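Local atomic coordinates of glutathione S-transferase 2 (PDB entry 1TW9), a protein that probably catalyses conjugation of glutathione to electrophilic substrates, releasing a halide and yielding an S-substituted glutathione. Residues 32-36 / 37-41; 59-63 / 64-68; 71-75 / 76-80; 134-137 / 138-142; 192-195 / 196-200. All blocks are in the same frame, centred on the assembly; numbering follows the deposited sequence.

Interaction 1: 32-36 / 37-41. Unlike the reference sequence in segment 37-41: Val40 (reference Ala).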
# COMPACT_ATOMS: atom_id res chain seq x y z
N VAL A 32 3.81 3.39 -22.33
CA VAL A 32 5.21 3.05 -22.68
C VAL A 32 5.58 1.66 -22.17
O VAL A 32 5.50 1.39 -20.98
CB VAL A 32 6.22 4.12 -22.21
CG1 VAL A 32 7.62 3.71 -22.58
CG2 VAL A 32 5.82 5.52 -22.81
N ARG A 33 5.95 0.78 -23.11
CA ARG A 33 6.20 -0.61 -22.83
C ARG A 33 7.64 -0.88 -23.24
O ARG A 33 7.97 -1.01 -24.43
CB ARG A 33 5.25 -1.53 -23.60
CG ARG A 33 3.85 -1.42 -23.11
CD ARG A 33 2.80 -2.08 -24.01
NE ARG A 33 1.50 -1.92 -23.46
CZ ARG A 33 0.79 -2.89 -22.88
NH1 ARG A 33 1.23 -4.15 -22.88
NH2 ARG A 33 -0.39 -2.62 -22.35
N LEU A 34 8.47 -0.95 -22.22
CA LEU A 34 9.89 -1.15 -22.41
C LEU A 34 10.26 -2.60 -22.60
O LEU A 34 9.67 -3.47 -22.00
CB LEU A 34 10.62 -0.61 -21.18
CG LEU A 34 10.43 0.87 -20.86
CD1 LEU A 34 11.20 1.22 -19.66
CD2 LEU A 34 10.82 1.80 -22.03
N THR A 35 11.31 -2.84 -23.39
CA THR A 35 11.98 -4.11 -23.34
C THR A 35 12.99 -4.09 -22.17
O THR A 35 13.34 -3.02 -21.66
CB THR A 35 12.74 -4.37 -24.65
OG1 THR A 35 13.71 -3.33 -24.87
CG2 THR A 35 11.80 -4.28 -25.89
N GLN A 36 13.43 -5.26 -21.76
CA GLN A 36 14.49 -5.36 -20.75
C GLN A 36 15.69 -4.55 -21.20
O GLN A 36 16.36 -3.91 -20.40
CB GLN A 36 14.93 -6.81 -20.53
CG GLN A 36 15.08 -7.26 -19.07
CD GLN A 36 15.55 -6.18 -18.10
OE1 GLN A 36 14.98 -6.02 -17.03
NE2 GLN A 36 16.61 -5.47 -18.45
N GLU A 37 15.96 -4.59 -22.50
CA GLU A 37 17.10 -3.93 -23.07
C GLU A 37 16.97 -2.41 -23.00
O GLU A 37 17.96 -1.71 -22.73
CB GLU A 37 17.34 -4.41 -24.51
CG GLU A 37 17.86 -5.83 -24.63
CD GLU A 37 16.82 -6.94 -24.42
OE1 GLU A 37 15.59 -6.66 -24.40
OE2 GLU A 37 17.27 -8.11 -24.28
N THR A 38 15.78 -1.87 -23.22
CA THR A 38 15.65 -0.41 -23.12
C THR A 38 15.48 0.03 -21.67
O THR A 38 15.77 1.18 -21.34
CB THR A 38 14.52 0.15 -23.99
OG1 THR A 38 14.42 1.57 -23.80
CG2 THR A 38 13.21 -0.36 -23.53
N PHE A 39 15.02 -0.88 -20.82
CA PHE A 39 14.87 -0.59 -19.38
C PHE A 39 16.21 -0.33 -18.71
O PHE A 39 16.32 0.57 -17.88
CB PHE A 39 14.19 -1.76 -18.68
CG PHE A 39 14.21 -1.66 -17.16
CD1 PHE A 39 13.27 -0.90 -16.50
CD2 PHE A 39 15.18 -2.30 -16.42
CE1 PHE A 39 13.29 -0.81 -15.11
CE2 PHE A 39 15.19 -2.20 -15.05
CZ PHE A 39 14.21 -1.43 -14.41
N VAL A 40 17.22 -1.13 -19.07
CA VAL A 40 18.54 -1.11 -18.39
C VAL A 40 19.16 0.30 -18.21
O VAL A 40 19.46 0.69 -17.08
CB VAL A 40 19.55 -2.03 -19.06
CG1 VAL A 40 20.86 -2.02 -18.27
CG2 VAL A 40 19.01 -3.43 -19.15
N PRO A 41 19.31 1.07 -19.30
CA PRO A 41 19.79 2.44 -19.19
C PRO A 41 18.82 3.41 -18.52
O PRO A 41 19.22 4.53 -18.16
CB PRO A 41 19.99 2.85 -20.65
CG PRO A 41 20.15 1.52 -21.38
CD PRO A 41 19.07 0.72 -20.71

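Interaction 2: 59-63 / 64-68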
# COMPACT_ATOMS: atom_id res chain seq x y z
N GLN A 59 6.25 14.89 -13.93
CA GLN A 59 6.64 14.61 -12.54
C GLN A 59 6.40 13.11 -12.29
O GLN A 59 5.31 12.59 -12.57
CB GLN A 59 5.88 15.50 -11.57
CG GLN A 59 6.03 16.99 -11.91
CD GLN A 59 7.47 17.45 -11.81
OE1 GLN A 59 8.19 17.08 -10.87
NE2 GLN A 59 7.92 18.29 -12.79
N GLN A 60 7.44 12.43 -11.80
CA GLN A 60 7.38 10.98 -11.61
C GLN A 60 6.71 10.57 -10.31
O GLN A 60 6.96 11.17 -9.26
CB GLN A 60 8.76 10.35 -11.62
CG GLN A 60 9.55 10.49 -12.86
CD GLN A 60 10.86 9.80 -12.72
OE1 GLN A 60 11.60 10.11 -11.78
NE2 GLN A 60 11.17 8.86 -13.65
N LEU A 61 5.96 9.49 -10.40
CA LEU A 61 5.37 8.82 -9.27
C LEU A 61 5.52 7.31 -9.50
O LEU A 61 4.99 6.77 -10.50
CB LEU A 61 3.89 9.13 -9.18
CG LEU A 61 3.04 8.34 -8.12
CD1 LEU A 61 3.53 8.60 -6.68
CD2 LEU A 61 1.56 8.59 -8.23
N ALA A 62 6.21 6.68 -8.56
CA ALA A 62 6.49 5.25 -8.68
C ALA A 62 5.56 4.46 -7.75
O ALA A 62 4.81 5.02 -6.97
CB ALA A 62 7.92 4.96 -8.33
N GLN A 63 5.62 3.15 -7.89
CA GLN A 63 4.98 2.16 -7.02
C GLN A 63 3.52 1.94 -7.47
O GLN A 63 2.67 2.81 -7.40
CB GLN A 63 5.09 2.46 -5.56
CG GLN A 63 6.50 2.54 -5.00
CD GLN A 63 7.14 1.20 -4.86
OE1 GLN A 63 8.35 1.10 -4.71
NE2 GLN A 63 6.34 0.15 -4.96
N SER A 64 3.26 0.71 -7.91
CA SER A 64 1.98 0.29 -8.47
C SER A 64 0.76 0.77 -7.74
O SER A 64 -0.10 1.39 -8.28
CB SER A 64 1.94 -1.28 -8.48
OG SER A 64 0.83 -1.64 -9.25
N GLN A 65 0.65 0.43 -6.46
CA GLN A 65 -0.56 0.78 -5.74
C GLN A 65 -0.62 2.30 -5.50
O GLN A 65 -1.70 2.86 -5.46
CB GLN A 65 -0.69 0.06 -4.42
CG GLN A 65 -1.15 -1.37 -4.65
CD GLN A 65 -1.73 -2.14 -3.50
OE1 GLN A 65 -1.86 -1.68 -2.32
NE2 GLN A 65 -1.98 -3.43 -3.80
N ALA A 66 0.52 2.97 -5.35
CA ALA A 66 0.51 4.45 -5.15
C ALA A 66 -0.05 5.17 -6.40
O ALA A 66 -0.79 6.11 -6.31
CB ALA A 66 1.85 4.94 -4.84
N ILE A 67 0.39 4.67 -7.52
CA ILE A 67 -0.06 5.09 -8.83
C ILE A 67 -1.58 4.88 -9.00
O ILE A 67 -2.32 5.81 -9.37
CB ILE A 67 0.75 4.39 -9.92
CG1 ILE A 67 2.21 4.89 -9.94
CG2 ILE A 67 0.08 4.63 -11.24
CD1 ILE A 67 3.04 4.04 -10.86
N CYS A 68 -2.06 3.68 -8.72
CA CYS A 68 -3.48 3.32 -8.92
C CYS A 68 -4.33 4.18 -8.00
O CYS A 68 -5.31 4.69 -8.43
CB CYS A 68 -3.70 1.86 -8.57
SG CYS A 68 -3.03 0.89 -9.90

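Interaction 3: 71-75 / 76-80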
# COMPACT_ATOMS: atom_id res chain seq x y z
N LEU A 71 -4.44 7.84 -9.31
CA LEU A 71 -5.30 7.90 -10.49
C LEU A 71 -6.72 7.70 -10.10
O LEU A 71 -7.59 8.44 -10.51
CB LEU A 71 -4.86 6.86 -11.48
CG LEU A 71 -3.55 7.14 -12.16
CD1 LEU A 71 -3.16 5.95 -13.05
CD2 LEU A 71 -3.48 8.52 -12.89
N ALA A 72 -6.97 6.74 -9.21
CA ALA A 72 -8.36 6.48 -8.76
C ALA A 72 -9.03 7.63 -8.01
O ALA A 72 -10.12 7.98 -8.29
CB ALA A 72 -8.43 5.22 -7.95
N LYS A 73 -8.26 8.34 -7.21
CA LYS A 73 -8.76 9.51 -6.52
C LYS A 73 -8.98 10.66 -7.52
O LYS A 73 -9.91 11.47 -7.35
CB LYS A 73 -7.82 9.90 -5.42
CG LYS A 73 -7.91 8.94 -4.26
CD LYS A 73 -6.88 9.22 -3.10
CE LYS A 73 -7.12 8.43 -1.80
NZ LYS A 73 -8.35 8.88 -1.01
N THR A 74 -8.08 10.77 -8.47
CA THR A 74 -8.19 11.80 -9.48
C THR A 74 -9.52 11.69 -10.18
O THR A 74 -10.19 12.68 -10.51
CB THR A 74 -7.03 11.69 -10.46
OG1 THR A 74 -5.81 11.99 -9.79
CG2 THR A 74 -7.10 12.71 -11.57
N PHE A 75 -9.89 10.44 -10.51
CA PHE A 75 -11.01 10.17 -11.43
C PHE A 75 -12.29 9.72 -10.78
O PHE A 75 -13.33 9.54 -11.45
CB PHE A 75 -10.55 9.19 -12.55
CG PHE A 75 -9.46 9.73 -13.38
CD1 PHE A 75 -8.26 9.08 -13.49
CD2 PHE A 75 -9.64 10.93 -14.01
CE1 PHE A 75 -7.26 9.62 -14.29
CE2 PHE A 75 -8.66 11.45 -14.77
CZ PHE A 75 -7.47 10.83 -14.84
N GLY A 76 -12.26 9.49 -9.46
CA GLY A 76 -13.48 9.19 -8.72
C GLY A 76 -13.74 7.71 -8.45
O GLY A 76 -14.90 7.32 -8.31
N PHE A 77 -12.68 6.90 -8.41
CA PHE A 77 -12.82 5.47 -8.31
C PHE A 77 -12.13 4.99 -7.02
O PHE A 77 -11.55 3.88 -6.98
CB PHE A 77 -12.25 4.73 -9.51
CG PHE A 77 -12.86 5.24 -10.85
CD1 PHE A 77 -12.10 5.81 -11.82
CD2 PHE A 77 -14.20 5.11 -11.03
CE1 PHE A 77 -12.80 6.28 -12.99
CE2 PHE A 77 -14.80 5.54 -12.18
CZ PHE A 77 -14.07 6.16 -13.08
N ALA A 78 -12.11 5.86 -6.03
CA ALA A 78 -11.49 5.47 -4.70
C ALA A 78 -12.46 5.67 -3.54
O ALA A 78 -12.03 5.96 -2.44
CB ALA A 78 -10.28 6.21 -4.48
N GLY A 79 -13.72 5.38 -3.74
CA GLY A 79 -14.69 5.44 -2.71
C GLY A 79 -15.28 6.82 -2.53
O GLY A 79 -14.76 7.81 -3.07
N ALA A 80 -16.38 6.87 -1.79
CA ALA A 80 -17.15 8.10 -1.59
C ALA A 80 -16.82 8.90 -0.38
O ALA A 80 -17.14 10.07 -0.30
CB ALA A 80 -18.63 7.79 -1.64
O HOH W 1 -11.00 8.67 -2.20

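Interaction 4: 134-137 / 138-142. Unlike the reference sequence in segment 138-142: Leu140 (reference Pro).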
# COMPACT_ATOMS: atom_id res chain seq x y z
N GLY A 134 -12.07 -16.19 0.59
CA GLY A 134 -13.01 -16.20 1.69
C GLY A 134 -13.16 -14.78 2.21
O GLY A 134 -14.30 -14.33 2.49
N PHE A 135 -12.04 -14.08 2.41
CA PHE A 135 -12.11 -12.67 2.89
C PHE A 135 -12.86 -11.77 1.91
O PHE A 135 -13.76 -10.99 2.32
CB PHE A 135 -10.72 -12.07 3.13
CG PHE A 135 -9.92 -12.77 4.22
CD1 PHE A 135 -8.56 -13.00 4.04
CD2 PHE A 135 -10.51 -13.18 5.39
CE1 PHE A 135 -7.82 -13.62 5.03
CE2 PHE A 135 -9.77 -13.78 6.37
CZ PHE A 135 -8.41 -14.02 6.18
N ILE A 136 -12.52 -11.88 0.65
CA ILE A 136 -13.19 -11.13 -0.44
C ILE A 136 -14.69 -11.38 -0.47
O ILE A 136 -15.49 -10.45 -0.57
CB ILE A 136 -12.56 -11.46 -1.87
CG1 ILE A 136 -11.14 -10.98 -1.98
CG2 ILE A 136 -13.43 -10.81 -3.04
CD1 ILE A 136 -10.92 -9.59 -1.56
N THR A 137 -15.09 -12.64 -0.37
CA THR A 137 -16.50 -13.05 -0.37
C THR A 137 -17.31 -12.41 0.77
O THR A 137 -18.45 -11.94 0.59
CB THR A 137 -16.57 -14.55 -0.30
OG1 THR A 137 -16.00 -15.09 -1.51
CG2 THR A 137 -18.04 -14.99 -0.34
N LYS A 138 -16.69 -12.32 1.94
CA LYS A 138 -17.28 -11.67 3.09
C LYS A 138 -17.56 -10.19 2.80
O LYS A 138 -18.63 -9.74 3.10
CB LYS A 138 -16.36 -11.88 4.28
CG LYS A 138 -16.60 -11.10 5.44
CD LYS A 138 -15.61 -11.55 6.56
CE LYS A 138 -14.19 -10.86 6.47
NZ LYS A 138 -13.44 -11.38 7.70
N PHE A 139 -16.63 -9.49 2.14
CA PHE A 139 -16.88 -8.13 1.72
C PHE A 139 -18.01 -8.02 0.67
O PHE A 139 -18.91 -7.18 0.78
CB PHE A 139 -15.56 -7.50 1.24
CG PHE A 139 -14.72 -6.97 2.35
CD1 PHE A 139 -13.94 -7.79 3.11
CD2 PHE A 139 -14.69 -5.59 2.63
CE1 PHE A 139 -13.12 -7.31 4.12
CE2 PHE A 139 -13.89 -5.11 3.68
CZ PHE A 139 -13.12 -5.95 4.43
N LEU A 140 -17.97 -8.89 -0.35
CA LEU A 140 -19.04 -8.91 -1.35
C LEU A 140 -20.38 -9.17 -0.72
O LEU A 140 -21.41 -8.50 -1.02
CB LEU A 140 -18.76 -9.96 -2.40
CG LEU A 140 -17.50 -9.65 -3.17
CD1 LEU A 140 -16.96 -10.80 -4.05
CD2 LEU A 140 -17.70 -8.43 -4.07
N LYS A 141 -20.46 -10.16 0.12
CA LYS A 141 -21.79 -10.50 0.53
C LYS A 141 -22.41 -9.49 1.53
O LYS A 141 -23.62 -9.45 1.69
CB LYS A 141 -21.96 -11.95 0.85
CG LYS A 141 -21.24 -12.46 2.01
CD LYS A 141 -21.03 -14.00 1.81
CE LYS A 141 -22.09 -14.71 0.96
NZ LYS A 141 -21.39 -15.57 -0.05
N LYS A 142 -21.60 -8.63 2.14
CA LYS A 142 -22.19 -7.60 3.01
C LYS A 142 -22.53 -6.32 2.30
O LYS A 142 -23.12 -5.43 2.91
CB LYS A 142 -21.32 -7.33 4.21
CG LYS A 142 -20.09 -6.57 3.97
CD LYS A 142 -19.35 -6.46 5.27
CE LYS A 142 -17.93 -5.97 5.09
NZ LYS A 142 -17.28 -5.92 6.46

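Interaction 5: 192-195 / 196-200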
# COMPACT_ATOMS: atom_id res chain seq x y z
N PRO A 192 -18.36 -1.55 -19.70
CA PRO A 192 -18.01 -1.27 -21.11
C PRO A 192 -16.56 -0.78 -21.37
O PRO A 192 -15.90 -1.29 -22.25
CB PRO A 192 -19.07 -0.27 -21.54
CG PRO A 192 -20.27 -0.68 -20.76
CD PRO A 192 -19.77 -1.22 -19.43
N ARG A 193 -16.09 0.24 -20.65
CA ARG A 193 -14.72 0.73 -20.88
C ARG A 193 -13.63 -0.27 -20.54
O ARG A 193 -12.52 -0.28 -21.16
CB ARG A 193 -14.54 2.02 -20.10
CG ARG A 193 -15.26 3.16 -20.75
CD ARG A 193 -15.21 4.39 -19.89
NE ARG A 193 -15.79 5.51 -20.57
CZ ARG A 193 -15.94 6.72 -20.01
NH1 ARG A 193 -15.55 6.95 -18.74
NH2 ARG A 193 -16.48 7.71 -20.71
N ILE A 194 -13.89 -1.13 -19.56
CA ILE A 194 -12.94 -2.13 -19.23
C ILE A 194 -12.96 -3.29 -20.26
O ILE A 194 -11.91 -3.77 -20.74
CB ILE A 194 -13.25 -2.67 -17.83
CG1 ILE A 194 -13.15 -1.55 -16.76
CG2 ILE A 194 -12.33 -3.85 -17.50
CD1 ILE A 194 -11.84 -0.90 -16.70
N LYS A 195 -14.16 -3.70 -20.65
CA LYS A 195 -14.32 -4.70 -21.70
C LYS A 195 -13.63 -4.29 -22.96
O LYS A 195 -12.93 -5.09 -23.56
CB LYS A 195 -15.80 -4.85 -22.02
CG LYS A 195 -16.19 -5.97 -23.00
CD LYS A 195 -17.72 -6.03 -23.18
CE LYS A 195 -18.13 -6.95 -24.34
NZ LYS A 195 -19.44 -7.60 -24.09
N LYS A 196 -13.81 -3.03 -23.33
CA LYS A 196 -13.16 -2.48 -24.54
C LYS A 196 -11.64 -2.53 -24.43
O LYS A 196 -10.92 -2.93 -25.40
CB LYS A 196 -13.56 -1.05 -24.73
CG LYS A 196 -13.02 -0.44 -26.01
CD LYS A 196 -13.12 1.06 -25.93
CE LYS A 196 -13.17 1.77 -27.30
NZ LYS A 196 -12.76 3.21 -27.18
N TRP A 197 -11.13 -2.19 -23.27
CA TRP A 197 -9.67 -2.21 -23.06
C TRP A 197 -9.18 -3.67 -23.13
O TRP A 197 -8.17 -3.93 -23.75
CB TRP A 197 -9.27 -1.59 -21.71
CG TRP A 197 -7.86 -1.88 -21.34
CD1 TRP A 197 -7.45 -2.65 -20.34
CD2 TRP A 197 -6.67 -1.45 -22.03
NE1 TRP A 197 -6.08 -2.74 -20.31
CE2 TRP A 197 -5.58 -1.98 -21.35
CE3 TRP A 197 -6.41 -0.70 -23.19
CZ2 TRP A 197 -4.26 -1.80 -21.77
CZ3 TRP A 197 -5.09 -0.48 -23.52
CH2 TRP A 197 -4.06 -1.07 -22.86
N ILE A 198 -9.88 -4.57 -22.48
CA ILE A 198 -9.47 -5.99 -22.48
C ILE A 198 -9.45 -6.56 -23.89
O ILE A 198 -8.46 -7.28 -24.28
CB ILE A 198 -10.30 -6.80 -21.51
CG1 ILE A 198 -9.99 -6.34 -20.08
CG2 ILE A 198 -10.04 -8.28 -21.73
CD1 ILE A 198 -10.90 -6.97 -19.07
N GLU A 199 -10.43 -6.16 -24.72
CA GLU A 199 -10.51 -6.60 -26.08
C GLU A 199 -9.38 -6.09 -26.94
O GLU A 199 -9.06 -6.75 -27.93
CB GLU A 199 -11.81 -6.13 -26.74
CG GLU A 199 -13.02 -6.77 -26.17
CD GLU A 199 -14.30 -6.16 -26.73
OE1 GLU A 199 -14.26 -5.08 -27.41
OE2 GLU A 199 -15.33 -6.77 -26.46
N THR A 200 -8.81 -4.93 -26.57
CA THR A 200 -7.83 -4.21 -27.36
C THR A 200 -6.39 -4.16 -26.84
O THR A 200 -5.49 -3.74 -27.59
CB THR A 200 -8.27 -2.79 -27.68
OG1 THR A 200 -8.39 -2.01 -26.49
CG2 THR A 200 -9.63 -2.78 -28.31

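Interaction 1: 32-36 / 37-41
Leu34 meets Thr38 and Phe39 just past the bend where a strand gives way to a short helix. Its CB lies 3.5 Å from Thr38 CG2, the two side chains crossing at about a right angle. One atom further out, CG still faces the same methyl, and at the tip the branches part. Leu34 CD2 rests 3.6 Å from Thr38 CG2, while Leu34 CD1 reaches past it to lie 4.1 Å from Phe39 CA, at the edge of the Phe39 ring and near its plane, next to Phe39 CD1. Thr35, next in the chain, is the N-cap of helix 36-39: OG1 sits between backbone N and carbonyl carbon (chi1 60°), where it accepts from Thr38 N at 3.0 Å. This places the contact at the end of edge strand 30-34 in the N-terminal, thioredoxin-like domain, with Leu34 also packing on Thr7 of strand 4-9. The first turn is then held by Phe39 N to Thr35 O (2.8 Å) and Val40 N to Gln36 O. Gln36, bent at its second torsion, carries its amide past Phe39 with amide and ring planes 78° apart; NE2 comes 3.2 Å from Val40 CG2.

Interaction 2: 59-63 / 64-68
Leu61, Gln63 and Ile67 carry this turn from strand into helix. Leu61 CG and Ile67 CG1 are 4.0 Å apart, the two side chains sliding past each other in opposite directions, while Leu61 CD2 reaches on to Ala66 O. Ile67 CG1 lies beside its own residue's N (chi1 -69°), and from there it bears on two carbonyl oxygens of the chain before it: CG1 is 3.3 Å from Gln63 O, and CD1 3.4 Å from Leu61 O. Gln63 is the N-cap of helix 64-75. Its carbonyl takes Ile67 N at 2.9 Å with an N-H...O angle of 168°, a nearly straight bond that ties down the first turn. With the positive phi of Gln63 the chain swings sharply, and the N-to-C directions of strand 59-62 and helix 64-68 are 122° apart. This is the passage from the last strand of the thioredoxin-like sheet into its following helix, a turn that in relatives borders the glutathione site. Gln63 CB also meets Ala66 CB at 4.1 Å, and the same methyl lies 3.6 Å from Ala62 O, a buried oxygen without a polar partner. With an alanine in place of Ile67, Leu61 is likely to lose its neighbour at CG and to face a gap beside Leu54 of strand 53-56 and Ala18 of helix 16-24. Ala66 and Gln63 also pack on Asp93 of the second subunit, and Leu61 on Ala86 of that chain. Ser64 OG bonds Ala14 O.

Interaction 3: 71-75 / 76-80
Ala72 O takes two backbone donors at the C-terminal end of helix 64-75: Gly76 N at 2.9 Å and Phe77 N at 2.8 Å. The second, nearly straight at 172°, is the 6→1 bond of a Schellman-type ending, with Gly76 the residue of positive phi that turns the chain out of the helix. The 5→2 bond of the full motif is not made: Gly76 N is 3.7 Å from Lys73 O and donates to Ala72 O instead. The apolar contact that goes with such an ending is here too: Ala72 CB meets Phe77 CB at 4.2 Å, and Ala78 CB fits in beside it, 3.6 Å from Lys73 CG. A side chain on Gly76 would run into Phe75 O. That same oxygen lies 3.6 Å above one face of the Phe77 ring, offset toward its rim, while Phe75 CB comes 3.7 Å from Phe77 CE1. If a serine stood in place of Phe77, Phe75 O would probably lose the ring face beneath it, and a gap would be left next to Leu24 and Ile153. Further out, Lys73 runs almost straight and bends only at its last torsion (chi4 -71°), which brings NZ to a water; the water in turn donates to Ala78 O, and NZ also bonds Ser85. Gly76 O accepts from Lys152 NZ. The ending thus sits between the two domains: Leu71 packs on helix 16-24 and Phe75 on Tyr4 of strand 4-9, while Phe77 pairs through its backbone with Trp155 of helix 155-170.

Interaction 4: 134-137 / 138-142
Ile136 and Leu140 make the tight side of one regular turn near the end of helix 119-142, a long helix of the all-helical C-terminal domain of the glutathione transferase fold. Ile136 CG2 touches Leu140 CD1 at 3.7 Å, and Leu140 N gives Ile136 O a nearly straight bond of 2.9 Å. Both side chains are buried against Leu148; Ile136 also packs on Val181, and Leu140 on His184, of helix 179-189. Phe139 belongs to the same packed side. Its ring presents an edge to Phe135 O, with that oxygen in the ring plane and 3.3 Å from Phe139 CD1, and it packs on Leu91 of helix 82-101. The other side is looser, with lysine chains laid along it. Lys138 runs alongside Phe135, pointing the same way; its chain bends at the third torsion (chi3 84°), and NZ stops 4.1 Å from Phe135 CD2. The ammonium finds its polar partner in Pro47 O of the second subunit, and Phe135 packs on that same proline, so this flank is part of the dimer contact. Thr137 turns its hydroxyl back to Leu133 O and its methyl CG2 toward Lys141. That lysine, on the solvent side and bent twice, lays its CG against Thr137 O, which already takes Lys141 N at 2.7 Å. Lys141 NZ, which makes a salt bridge with Glu180, also sits 3.4 Å from Thr137 CG2.

Interaction 5: 192-195 / 196-200
Ile194 and Ile198 share the same first torsion, with CG1 anti to the carbonyl carbon (chi1 -61° and -67°), which leaves CG2 of each anti to the backbone N. The second torsion of Ile198 is extended, and its CD1 reaches back to Ile194 CG2 at 3.8 Å, the two chains slanting across each other one helical turn apart. CG1 of Ile198 also lies 3.3 Å from Ile194 O, which accepts Ile198 N at 2.8 Å. On the exposed flank Lys195 and Glu199 meet in the same spacing. Glu199 CG is 3.1 Å from Lys195 O, and from there its extended chain carries OE2 to within 3.5 Å of Lys195 CE. The charged ends do not meet: Lys195 NZ and Glu199 OE2 remain 4.8 Å apart, so any attraction between them is probably mild. Trp197 N approaches Arg193 O from above the carbonyl plane, a longer, less straight bond than its neighbours. At the far end Thr200 OG1 donates to Lys196 O at 2.9 Å, tying the last residue back to the preceding turn. Trp197 lies across helix 16-24, touching Arg19, Gln20 and Ala23, with NE1 bonded to Glu16; Arg193 NH1 likewise reaches Leu24 O, and Ile194 packs on the same leucine. Helix 192-200 is thus an amphipathic alpha-helix with i to i+4 pairings, the last helix of the C-terminal domain laid against the thioredoxin-like domain, as in the glutathione transferase fold.

In the fold
From the N terminus the contacts follow in series, each closing before the next opens, and none nests within or crosses another. Interaction 1 ends edge strand 30-34, and interaction 2 ends strand 59-62 at the other outer edge of the same sheet, about 18 Å away between centres. Interactions 2 and 3 begin and finish helix 64-75, after which the chain runs on to the helical domain. There interaction 4 lies on the far side of the chain's centre from 1 and 2, and like interaction 2 it meets the second subunit. Interaction 5, in the last helix of the C-terminal domain, comes back against the first domain: Trp197 packs on Arg33 of interaction 1.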